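PKS_KS domain-containing protein (Photorhabdus luminescens subsp. laumondii, PDB 6SMO) probably acts as a 3-oxoacyl-[acyl-carrier-protein] synthase of the thiolase-like superfamily and holds a pentaoxododecanal polyketone chain in a buried pocket. Local coordinates at residues K55-W63 against K71-Y79; A130-E138 against E219-I227. All coordinates share one frame; numbering follows the deposited sequence.

Contact 1 (K55-W63 against K71-Y79); sequences KSGVSKYEW and KSGAIGQVY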
loop_
_atom_site.group_PDB
_atom_site.type_symbol
_atom_site.label_atom_id
_atom_site.label_comp_id
_atom_site.label_asym_id
_atom_site.label_seq_id
_atom_site.Cartn_x
_atom_site.Cartn_y
_atom_site.Cartn_z
ATOM N N LYS B 55 28.506 -11.200 2.645
ATOM C CA LYS B 55 28.908 -10.101 3.562
ATOM C C LYS B 55 27.650 -9.375 4.050
ATOM O O LYS B 55 26.839 -8.959 3.199
ATOM C CB LYS B 55 29.859 -9.124 2.865
ATOM C CG LYS B 55 30.544 -8.129 3.793
ATOM C CD LYS B 55 31.485 -7.180 3.088
ATOM C CE LYS B 55 32.215 -6.258 4.042
ATOM N NZ LYS B 55 33.115 -5.325 3.323
ATOM N N SER B 56 27.503 -9.234 5.370
ATOM C CA SER B 56 26.383 -8.515 6.030
ATOM C C SER B 56 26.515 -7.012 5.764
ATOM O O SER B 56 27.646 -6.493 5.856
ATOM C CB SER B 56 26.343 -8.809 7.509
ATOM O OG SER B 56 25.235 -8.167 8.123
ATOM N N GLY B 57 25.398 -6.357 5.428
ATOM C CA GLY B 57 25.289 -4.890 5.298
ATOM C C GLY B 57 24.645 -4.268 6.527
ATOM O O GLY B 57 24.375 -3.052 6.496
ATOM N N VAL B 58 24.413 -5.069 7.574
ATOM C CA VAL B 58 23.775 -4.630 8.852
ATOM C C VAL B 58 24.824 -3.870 9.671
ATOM O O VAL B 58 25.958 -4.373 9.788
ATOM C CB VAL B 58 23.196 -5.817 9.648
ATOM C CG1 VAL B 58 22.505 -5.353 10.923
ATOM C CG2 VAL B 58 22.246 -6.659 8.810
ATOM N N SER B 59 24.443 -2.709 10.210
ATOM C CA SER B 59 25.290 -1.825 11.054
ATOM C C SER B 59 24.691 -1.735 12.461
ATOM O O SER B 59 23.448 -1.703 12.577
ATOM C CB SER B 59 25.424 -0.455 10.436
ATOM O OG SER B 59 25.762 -0.545 9.059
ATOM N N LYS B 60 25.546 -1.702 13.488
ATOM C CA LYS B 60 25.152 -1.394 14.889
ATOM C C LYS B 60 24.868 0.110 14.988
ATOM O O LYS B 60 25.629 0.891 14.381
ATOM C CB LYS B 60 26.255 -1.814 15.866
ATOM C CG LYS B 60 25.908 -1.653 17.340
ATOM C CD LYS B 60 27.035 -2.024 18.277
ATOM C CE LYS B 60 26.668 -1.836 19.734
ATOM N NZ LYS B 60 27.834 -2.044 20.625
ATOM N N TYR B 61 23.815 0.495 15.716
ATOM C CA TYR B 61 23.414 1.911 15.935
ATOM C C TYR B 61 23.163 2.142 17.430
ATOM O O TYR B 61 22.731 1.201 18.127
ATOM C CB TYR B 61 22.221 2.277 15.045
ATOM C CG TYR B 61 20.858 1.885 15.558
ATOM C CD1 TYR B 61 20.472 0.557 15.652
ATOM C CD2 TYR B 61 19.930 2.851 15.916
ATOM C CE1 TYR B 61 19.214 0.198 16.109
ATOM C CE2 TYR B 61 18.666 2.510 16.372
ATOM C CZ TYR B 61 18.307 1.177 16.470
ATOM O OH TYR B 61 17.065 0.831 16.920
ATOM N N GLU B 62 23.435 3.367 17.892
ATOM C CA GLU B 62 23.519 3.740 19.332
ATOM C C GLU B 62 22.320 4.609 19.740
ATOM O O GLU B 62 21.887 4.486 20.904
ATOM C CB GLU B 62 24.848 4.446 19.629
ATOM C CG GLU B 62 25.089 5.724 18.834
ATOM C CD GLU B 62 25.697 5.530 17.454
ATOM O OE1 GLU B 62 26.788 4.931 17.367
ATOM O OE2 GLU B 62 25.074 5.973 16.466
ATOM N N TRP B 63 21.801 5.445 18.830
ATOM C CA TRP B 63 20.774 6.482 19.131
ATOM C C TRP B 63 19.428 5.838 19.495
ATOM O O TRP B 63 18.626 6.514 20.166
ATOM C CB TRP B 63 20.639 7.489 17.977
ATOM C CG TRP B 63 20.139 6.933 16.677
ATOM C CD1 TRP B 63 20.892 6.507 15.622
ATOM C CD2 TRP B 63 18.766 6.783 16.272
ATOM N NE1 TRP B 63 20.086 6.088 14.598
ATOM C CE2 TRP B 63 18.777 6.244 14.968
ATOM C CE3 TRP B 63 17.534 7.041 16.884
ATOM C CZ2 TRP B 63 17.604 5.960 14.270
ATOM C CZ3 TRP B 63 16.375 6.759 16.195
ATOM C CH2 TRP B 63 16.411 6.226 14.905
ATOM N N LYS B 71 15.079 -1.652 22.460
ATOM C CA LYS B 71 15.845 -2.895 22.751
ATOM C C LYS B 71 16.679 -3.292 21.525
ATOM O O LYS B 71 17.667 -4.029 21.704
ATOM C CB LYS B 71 14.893 -4.019 23.172
ATOM C CG LYS B 71 14.172 -3.785 24.493
ATOM C CD LYS B 71 13.027 -4.743 24.750
ATOM C CE LYS B 71 13.484 -6.115 25.198
ATOM N NZ LYS B 71 12.350 -7.066 25.287
ATOM N N SER B 72 16.295 -2.821 20.333
ATOM C CA SER B 72 17.003 -3.060 19.045
ATOM C C SER B 72 18.325 -2.282 19.020
ATOM O O SER B 72 18.342 -1.134 19.509
ATOM C CB SER B 72 16.130 -2.688 17.873
ATOM O OG SER B 72 16.797 -2.928 16.643
ATOM N N GLY B 73 19.381 -2.892 18.471
ATOM C CA GLY B 73 20.712 -2.277 18.299
ATOM C C GLY B 73 21.352 -2.654 16.971
ATOM O O GLY B 73 22.596 -2.710 16.918
ATOM N N ALA B 74 20.537 -2.902 15.939
ATOM C CA ALA B 74 20.969 -3.270 14.570
ATOM C C ALA B 74 20.033 -2.626 13.539
ATOM O O ALA B 74 18.805 -2.652 13.761
ATOM C CB ALA B 74 20.985 -4.772 14.427
ATOM N N ILE B 75 20.599 -2.071 12.461
ATOM C CA ILE B 75 19.849 -1.478 11.310
ATOM C C ILE B 75 20.604 -1.771 10.008
ATOM O O ILE B 75 21.836 -1.958 10.063
ATOM C CB ILE B 75 19.627 0.038 11.497
ATOM C CG1 ILE B 75 20.914 0.760 11.908
ATOM C CG2 ILE B 75 18.494 0.305 12.477
ATOM C CD1 ILE B 75 20.883 2.254 11.677
ATOM N N GLY B 76 19.876 -1.809 8.887
ATOM C CA GLY B 76 20.437 -1.869 7.524
ATOM C C GLY B 76 20.551 -0.479 6.924
ATOM O O GLY B 76 19.626 -0.074 6.192
ATOM N N GLN B 77 21.637 0.231 7.243
ATOM C CA GLN B 77 21.917 1.619 6.785
ATOM C C GLN B 77 22.833 1.562 5.556
ATOM O O GLN B 77 23.720 0.686 5.526
ATOM C CB GLN B 77 22.547 2.424 7.924
ATOM C CG GLN B 77 22.382 3.929 7.774
ATOM C CD GLN B 77 22.811 4.671 9.016
ATOM O OE1 GLN B 77 23.836 4.365 9.623
ATOM N NE2 GLN B 77 22.023 5.660 9.404
ATOM N N VAL B 78 22.626 2.463 4.590
ATOM C CA VAL B 78 23.360 2.490 3.286
ATOM C C VAL B 78 24.626 3.347 3.426
ATOM O O VAL B 78 25.661 2.947 2.861
ATOM C CB VAL B 78 22.466 2.966 2.121
ATOM C CG1 VAL B 78 21.289 2.030 1.902
ATOM C CG2 VAL B 78 21.979 4.397 2.291
ATOM N N TYR B 79 24.546 4.472 4.148
ATOM C CA TYR B 79 25.671 5.418 4.388
ATOM C C TYR B 79 25.899 5.573 5.896
ATOM O O TYR B 79 24.990 6.105 6.562
ATOM C CB TYR B 79 25.391 6.770 3.726
ATOM C CG TYR B 79 25.083 6.703 2.251
ATOM C CD1 TYR B 79 25.948 6.080 1.365
ATOM C CD2 TYR B 79 23.930 7.275 1.733
ATOM C CE1 TYR B 79 25.673 6.016 0.008
ATOM C CE2 TYR B 79 23.640 7.218 0.380
ATOM C CZ TYR B 79 24.514 6.588 -0.487
ATOM O OH TYR B 79 24.236 6.531 -1.824
#
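Tyr61 CG and Ile75 CG1 each sit between the backbone N and the carbonyl carbon of their own residue (chi1 83° and 48°), and these torsions bring the phenol ring and the branched isoleucine together at about a right angle. Ile75 CG2 lies over one ring face, 3.9 Å from the centroid of the Tyr61 ring, a CH-pi contact, while the other branch runs back along the root of the tyrosine, with Ile75 CD1 3.6 Å from Tyr61 CB. The backbone N of Ala74 meets the edge of the same ring near its plane. Beside this pair the chains form a single antiparallel bridge: Ser59 N donates to Ile75 O at 2.7 Å, and Ile75 N returns a bond to Ser59 O at 2.9 Å. Both bonds are nearly straight. Val58 adds an apolar touch, its CG1 standing 3.9 Å from Ala74 CB. Beyond the bridge, Gln245 NE2 is hydrogen-bonded to Val58 O. The chemistry implies a junction of two loops, on either side of helix 63-68 in the chain, made by reciprocal backbone bonds and aliphatic-aromatic packing rather than by charged side chains.

Contact 2 (A130-E138 against E219-I227); sequences AIADAAGME and EAPLCPLSI. With LKZ (3,5,7,9,11-pentakis(oxidanylidene)dodecanal), chain H.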
loop_
_atom_site.group_PDB
_atom_site.type_symbol
_atom_site.label_atom_id
_atom_site.label_comp_id
_atom_site.label_asym_id
_atom_site.label_seq_id
_atom_site.Cartn_x
_atom_site.Cartn_y
_atom_site.Cartn_z
ATOM N N ALA B 130 5.890 1.803 1.481
ATOM C CA ALA B 130 5.017 1.450 2.617
ATOM C C ALA B 130 4.713 2.705 3.449
ATOM O O ALA B 130 3.543 2.879 3.801
ATOM C CB ALA B 130 5.677 0.374 3.436
ATOM N N ILE B 131 5.712 3.562 3.708
ATOM C CA ILE B 131 5.499 4.779 4.555
ATOM C C ILE B 131 5.935 6.058 3.835
ATOM O O ILE B 131 5.799 7.116 4.435
ATOM C CB ILE B 131 6.226 4.666 5.908
ATOM C CG1 ILE B 131 7.670 5.154 5.810
ATOM C CG2 ILE B 131 6.151 3.268 6.472
ATOM C CD1 ILE B 131 8.594 4.505 6.794
ATOM N N ALA B 132 6.486 5.952 2.630
ATOM C CA ALA B 132 6.967 7.104 1.828
ATOM C C ALA B 132 7.927 7.954 2.676
ATOM O O ALA B 132 8.820 7.358 3.311
ATOM C CB ALA B 132 5.785 7.894 1.317
ATOM N N ASP B 133 7.752 9.283 2.698
ATOM C CA ASP B 133 8.637 10.238 3.420
ATOM C C ASP B 133 8.072 10.489 4.825
ATOM O O ASP B 133 7.787 11.658 5.151
ATOM C CB ASP B 133 8.808 11.533 2.620
ATOM C CG ASP B 133 9.908 12.445 3.141
ATOM O OD1 ASP B 133 10.958 11.918 3.564
ATOM O OD2 ASP B 133 9.706 13.674 3.121
ATOM N N ALA B 134 7.932 9.427 5.628
ATOM C CA ALA B 134 7.446 9.475 7.028
ATOM C C ALA B 134 8.447 10.240 7.903
ATOM O O ALA B 134 7.998 10.940 8.832
ATOM C CB ALA B 134 7.214 8.078 7.553
ATOM N N ALA B 135 9.746 10.103 7.616
ATOM C CA ALA B 135 10.850 10.819 8.301
ATOM C C ALA B 135 10.618 12.331 8.199
ATOM O O ALA B 135 10.706 13.013 9.241
ATOM C CB ALA B 135 12.177 10.423 7.700
ATOM N N GLY B 136 10.327 12.821 6.990
ATOM C CA GLY B 136 10.028 14.239 6.705
ATOM C C GLY B 136 8.757 14.705 7.395
ATOM O O GLY B 136 8.733 15.861 7.862
ATOM N N MET B 137 7.736 13.840 7.454
ATOM C CA MET B 137 6.428 14.118 8.111
ATOM C C MET B 137 6.620 14.199 9.631
ATOM O O MET B 137 6.041 15.116 10.247
ATOM C CB MET B 137 5.399 13.030 7.784
ATOM C CG MET B 137 4.930 13.052 6.339
ATOM S SD MET B 137 3.496 11.984 6.037
ATOM C CE MET B 137 4.301 10.413 5.727
ATOM N N GLU B 138 7.398 13.273 10.204
ATOM C CA GLU B 138 7.712 13.205 11.658
ATOM C C GLU B 138 8.511 14.451 12.064
ATOM O O GLU B 138 8.148 15.079 13.080
ATOM C CB GLU B 138 8.498 11.930 11.973
ATOM C CG GLU B 138 8.836 11.757 13.444
ATOM C CD GLU B 138 9.991 10.810 13.726
ATOM O OE1 GLU B 138 9.951 10.123 14.765
ATOM O OE2 GLU B 138 10.931 10.769 12.908
ATOM N N GLU B 219 12.204 2.839 0.042
ATOM C CA GLU B 219 11.810 2.944 1.467
ATOM C C GLU B 219 12.897 3.631 2.296
ATOM O O GLU B 219 14.045 3.320 2.077
ATOM C CB GLU B 219 11.643 1.537 2.011
ATOM C CG GLU B 219 10.739 1.452 3.203
ATOM C CD GLU B 219 9.307 1.797 2.893
ATOM O OE1 GLU B 219 8.787 2.741 3.478
ATOM O OE2 GLU B 219 8.748 1.126 2.060
ATOM N N ALA B 220 12.522 4.522 3.223
ATOM C CA ALA B 220 13.469 5.198 4.145
ATOM C C ALA B 220 12.879 5.208 5.555
ATOM O O ALA B 220 12.552 6.280 6.052
ATOM C CB ALA B 220 13.769 6.584 3.663
ATOM N N PRO B 221 12.798 4.062 6.252
ATOM C CA PRO B 221 12.139 3.964 7.546
ATOM C C PRO B 221 13.033 3.988 8.783
ATOM O O PRO B 221 12.624 3.511 9.779
ATOM C CB PRO B 221 11.549 2.565 7.404
ATOM C CG PRO B 221 12.635 1.791 6.740
ATOM C CD PRO B 221 13.310 2.779 5.822
ATOM N N LEU B 222 14.270 4.440 8.631
ATOM C CA LEU B 222 15.192 4.501 9.777
ATOM C C LEU B 222 15.038 5.839 10.478
ATOM O O LEU B 222 15.982 6.587 10.529
ATOM C CB LEU B 222 16.604 4.273 9.261
ATOM C CG LEU B 222 16.793 2.938 8.560
ATOM C CD1 LEU B 222 18.261 2.636 8.373
ATOM C CD2 LEU B 222 16.111 1.834 9.331
ATOM N N CYS B 223 13.846 6.077 10.995
ATOM C CA CYS B 223 13.475 7.257 11.793
ATOM C C CYS B 223 12.854 6.740 13.083
ATOM O O CYS B 223 12.392 5.616 13.115
ATOM C CB CYS B 223 12.519 8.178 11.054
ATOM S SG CYS B 223 11.045 7.382 10.377
ATOM N N PRO B 224 12.836 7.522 14.165
ATOM C CA PRO B 224 12.325 7.035 15.449
ATOM C C PRO B 224 10.874 6.523 15.423
ATOM O O PRO B 224 10.604 5.525 16.068
ATOM C CB PRO B 224 12.418 8.266 16.365
ATOM C CG PRO B 224 13.498 9.120 15.741
ATOM C CD PRO B 224 13.353 8.896 14.252
ATOM N N LEU B 225 9.988 7.221 14.703
ATOM C CA LEU B 225 8.541 6.881 14.580
ATOM C C LEU B 225 8.404 5.474 13.980
ATOM O O LEU B 225 7.747 4.629 14.620
ATOM C CB LEU B 225 7.842 7.966 13.745
ATOM C CG LEU B 225 6.669 7.548 12.856
ATOM C CD1 LEU B 225 5.567 6.853 13.642
ATOM C CD2 LEU B 225 6.103 8.761 12.134
ATOM N N SER B 226 9.032 5.227 12.827
ATOM C CA SER B 226 8.978 3.940 12.081
ATOM C C SER B 226 9.587 2.810 12.921
ATOM O O SER B 226 8.927 1.763 13.053
ATOM C CB SER B 226 9.657 4.060 10.741
ATOM O OG SER B 226 9.669 2.812 10.060
ATOM N N ILE B 227 10.790 3.014 13.467
ATOM C CA ILE B 227 11.528 1.994 14.275
ATOM C C ILE B 227 10.762 1.755 15.584
ATOM O O ILE B 227 10.614 0.579 15.969
ATOM C CB ILE B 227 12.993 2.419 14.520
ATOM C CG1 ILE B 227 13.764 2.548 13.202
ATOM C CG2 ILE B 227 13.680 1.462 15.489
ATOM C CD1 ILE B 227 15.226 2.908 13.356
HETATM C C4 LKZ H . 4.800 2.330 10.834
HETATM C C5 LKZ H . 3.773 2.105 9.754
HETATM C C6 LKZ H . 4.287 1.708 8.366
HETATM C C7 LKZ H . 3.905 0.269 8.099
HETATM C C8 LKZ H . 4.221 -0.362 6.738
HETATM C C10 LKZ H . 5.425 -5.449 6.850
HETATM C C22 LKZ H . 5.030 3.824 10.951
HETATM C C11 LKZ H . 6.718 -5.038 6.193
HETATM O O19 LKZ H . 7.794 -5.127 6.757
HETATM C C3 LKZ H . 4.498 -4.280 6.576
HETATM O O23 LKZ H . 3.414 -4.461 6.050
HETATM C C2 LKZ H . 5.038 -2.872 6.862
HETATM C C9 LKZ H . 3.896 -1.854 6.853
HETATM O O20 LKZ H . 2.744 -2.204 7.022
HETATM O O21 LKZ H . 3.399 -0.389 8.981
HETATM O O22 LKZ H . 2.587 2.266 9.994
HETATM O O24 LKZ H . 4.451 4.511 11.779
HETATM C C23 LKZ H . 6.031 4.415 9.978
#
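Glu138, Glu219 and Ile131 bury the most surface where 130-138 meets 219-227. The Glu219 carboxylate grips the backbone of 130-138 with both oxygens: OE2 accepts from Ala130 N at 3.0 Å and OE1 from Ile131 N at 3.2 Å, each through the syn lone pair. The bend at chi2 (66°) turns the carboxylate toward this pair of successive N-H groups. Ile131 crosses the glutamate at about a right angle and sends its CD1 onto the proline ring, 3.6 Å from Pro221 CB, while its CG2 branch faces the LKZ chain. At the far end Glu138, its CG anti to the backbone N (chi1 -179°), stretches out alongside Leu225, the two side chains running in opposite senses. Its OE1 receives a weak bond from Leu225 N, 2.9 Å away, in the first turn of helix 224-233, where the helix end would probably favour a negative charge. The stronger partner of OE1 is His118 of the Ketoacyl_synth_N domain-containing protein, another chain, so this carboxylate joins a helix start to the subunit interface. Between the two glutamates, Ala135 packs on Cys223, their CB atoms 4.1 Å apart. Ala130 and Ile131 follow strand 123-128 and Glu219 ends the neighbouring parallel strand 212-219: two strand-to-helix connections of the thiolase-like core meet here, and Ala130, Ile131, Leu225 and Ser226 line the LKZ pocket.

Contact 1 closes along the chain before contact 2 opens, yet their centres lie only 16 Å apart and the two touch directly. The start of helix 224-233 joins them: Trp63 CZ3 packs 3.7 Å from Pro224 CG, and Tyr61 OH lies 3.7 Å from Ile227 CG2. A further touch, away from the helix, brings Gly76 O to 3.7 Å from Leu222 CD1. Contact 2 contributes Ala130, Ile131, Leu225 and Ser226 to the LKZ pocket, which Cys191, His369 and Phe428 also line. Contact 1 stands back from it, the CA of Gly76 being about 13 Å from the nearest ligand atom, and packs behind the pocket-lining helix.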